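Long-range contact in Bpsl2520 (Burkholderia pseudomallei K96243, PDB 6F03), which is a putative exported protein and secreted antigen whose molecular function is not established, built almost wholly of helices and belonging to the DUF2059 family: residues B[47-52]-B[144-149]. Residues are numbered along the deposited sequence; the frame is centred on the assembly and turned at random.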
loop_
_atom_site.group_PDB
_atom_site.type_symbol
_atom_site.label_atom_id
_atom_site.label_comp_id
_atom_site.label_asym_id
_atom_site.label_seq_id
_atom_site.Cartn_x
_atom_site.Cartn_y
_atom_site.Cartn_z
ATOM N N LYS B 47 23.597 -13.244 5.163
ATOM C CA LYS B 47 24.110 -13.015 3.820
ATOM C C LYS B 47 23.661 -14.122 2.862
ATOM O O LYS B 47 23.275 -13.839 1.723
ATOM C CB LYS B 47 25.635 -12.885 3.864
ATOM C CG LYS B 47 26.293 -12.694 2.505
ATOM C CD LYS B 47 27.795 -12.717 2.662
ATOM C CE LYS B 47 28.503 -12.608 1.334
ATOM N NZ LYS B 47 29.841 -13.267 1.430
ATOM N N ASP B 48 23.710 -15.388 3.295
ATOM C CA ASP B 48 23.202 -16.463 2.443
ATOM C C ASP B 48 21.690 -16.370 2.241
ATOM O O ASP B 48 21.194 -16.633 1.139
ATOM C CB ASP B 48 23.597 -17.828 2.998
ATOM C CG ASP B 48 25.071 -18.141 2.764
ATOM O OD1 ASP B 48 25.715 -17.405 1.979
ATOM O OD2 ASP B 48 25.576 -19.136 3.335
ATOM N N LEU B 49 20.936 -15.982 3.272
ATOM C CA LEU B 49 19.494 -15.843 3.090
ATOM C C LEU B 49 19.175 -14.735 2.093
ATOM O O LEU B 49 18.331 -14.907 1.215
ATOM C CB LEU B 49 18.802 -15.578 4.424
ATOM C CG LEU B 49 17.280 -15.433 4.313
ATOM C CD1 LEU B 49 16.723 -16.577 3.539
ATOM C CD2 LEU B 49 16.625 -15.383 5.673
ATOM N N LEU B 50 19.832 -13.576 2.232
ATOM C CA LEU B 50 19.602 -12.458 1.314
ATOM C C LEU B 50 19.891 -12.847 -0.137
ATOM O O LEU B 50 19.165 -12.447 -1.056
ATOM C CB LEU B 50 20.461 -11.262 1.735
ATOM C CG LEU B 50 20.026 -10.593 3.060
ATOM C CD1 LEU B 50 20.929 -9.420 3.420
ATOM C CD2 LEU B 50 18.568 -10.165 2.976
ATOM N N ASP B 51 20.954 -13.615 -0.364
ATOM C CA ASP B 51 21.236 -14.123 -1.707
ATOM C C ASP B 51 20.102 -15.014 -2.225
ATOM O O ASP B 51 19.707 -14.922 -3.392
ATOM C CB ASP B 51 22.565 -14.881 -1.685
ATOM C CG ASP B 51 22.958 -15.419 -3.040
ATOM O OD1 ASP B 51 23.286 -14.586 -3.923
ATOM O OD2 ASP B 51 22.953 -16.670 -3.212
ATOM N N ALA B 52 19.556 -15.877 -1.370
ATOM C CA ALA B 52 18.538 -16.823 -1.812
ATOM C C ALA B 52 17.206 -16.144 -2.134
ATOM O O ALA B 52 16.427 -16.668 -2.940
ATOM C CB ALA B 52 18.332 -17.915 -0.744
ATOM N N ASP B 144 17.105 -22.259 8.579
ATOM C CA ASP B 144 15.930 -22.983 8.088
ATOM C C ASP B 144 15.302 -22.256 6.897
ATOM O O ASP B 144 14.906 -22.894 5.919
ATOM C CB ASP B 144 14.868 -23.151 9.175
ATOM C CG ASP B 144 15.301 -24.075 10.323
ATOM O OD1 ASP B 144 16.283 -24.825 10.168
ATOM O OD2 ASP B 144 14.637 -24.020 11.388
ATOM N N LEU B 145 15.142 -20.921 6.999
ATOM C CA LEU B 145 14.547 -20.156 5.910
ATOM C C LEU B 145 15.332 -20.328 4.622
ATOM O O LEU B 145 14.749 -20.464 3.544
ATOM C CB LEU B 145 14.488 -18.661 6.257
ATOM C CG LEU B 145 13.363 -18.294 7.198
ATOM C CD1 LEU B 145 13.452 -16.821 7.556
ATOM C CD2 LEU B 145 12.057 -18.622 6.492
ATOM N N THR B 146 16.660 -20.264 4.711
ATOM C CA THR B 146 17.483 -20.409 3.525
ATOM C C THR B 146 17.257 -21.765 2.867
ATOM O O THR B 146 17.176 -21.866 1.630
ATOM C CB THR B 146 18.943 -20.197 3.889
ATOM O OG1 THR B 146 19.074 -18.943 4.555
ATOM C CG2 THR B 146 19.830 -20.189 2.640
ATOM N N THR B 147 17.177 -22.822 3.672
ATOM C CA THR B 147 16.880 -24.144 3.135
ATOM C C THR B 147 15.563 -24.143 2.370
ATOM O O THR B 147 15.488 -24.640 1.243
ATOM C CB THR B 147 16.814 -25.171 4.264
ATOM O OG1 THR B 147 18.109 -25.310 4.862
ATOM C CG2 THR B 147 16.313 -26.522 3.700
ATOM N N PHE B 148 14.511 -23.572 2.955
ATOM C CA PHE B 148 13.248 -23.536 2.226
ATOM C C PHE B 148 13.368 -22.701 0.944
ATOM O O PHE B 148 12.868 -23.101 -0.115
ATOM C CB PHE B 148 12.133 -23.021 3.120
ATOM C CG PHE B 148 10.893 -22.639 2.368
ATOM C CD1 PHE B 148 10.065 -23.618 1.847
ATOM C CD2 PHE B 148 10.563 -21.296 2.177
ATOM C CE1 PHE B 148 8.924 -23.279 1.143
ATOM C CE2 PHE B 148 9.416 -20.936 1.473
ATOM C CZ PHE B 148 8.595 -21.933 0.954
ATOM N N TYR B 149 14.035 -21.546 1.008
ATOM C CA TYR B 149 14.075 -20.669 -0.170
ATOM C C TYR B 149 14.884 -21.265 -1.321
ATOM O O TYR B 149 14.581 -20.994 -2.491
ATOM C CB TYR B 149 14.641 -19.290 0.184
ATOM C CG TYR B 149 13.657 -18.378 0.873
ATOM C CD1 TYR B 149 12.429 -18.081 0.282
ATOM C CD2 TYR B 149 13.973 -17.752 2.068
ATOM C CE1 TYR B 149 11.520 -17.211 0.890
ATOM C CE2 TYR B 149 13.072 -16.880 2.685
ATOM C CZ TYR B 149 11.856 -16.623 2.079
ATOM O OH TYR B 149 10.973 -15.778 2.659
#
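Two short helices of an all-helical DUF2059 protein, 40-52 and 139-150, pack side by side where L49 fits against L145, T146 and Y149. Their segments run nearly parallel, with axes 9.1 Å apart at an angle of 25°, and the CA atoms of L49 and T146 are 5.0 Å apart. With CG of L49 anti to the backbone N (chi1 -179°), the end of this side chain comes nearer the other helix than its CB direction would suggest, and chi2 (50°) sends one methyl to Y149 and the other to L145. CD1 of L49 meets the Y149 ring at its edge, near the ring plane, 3.3 Å from CD2 of Y149; CD2 of L49 is 4.0 Å from CB of L145. No hydrogen bond links the two segments of this helix-helix interface, which meet through van der Waals contact. Even the polar T146 fits the pattern: its OG1 sits 3.4 Å from CB of L49, yet the hydroxyl is hydrogen-bonded to the carbonyl O of I142, one turn back in its own helix. One turn beyond L49, A52 sets its CB 4.0 Å from CB of Y149, while CG2 of T146 is 4.1 Å from the backbone O of D48. Beyond the two segments, L49 also touches Y133 of helix 119-136, and Y149 packs on F157 and I158 of helix 152-193 and on F157 of the second subunit, whose F148 stacks on F148 of this chain.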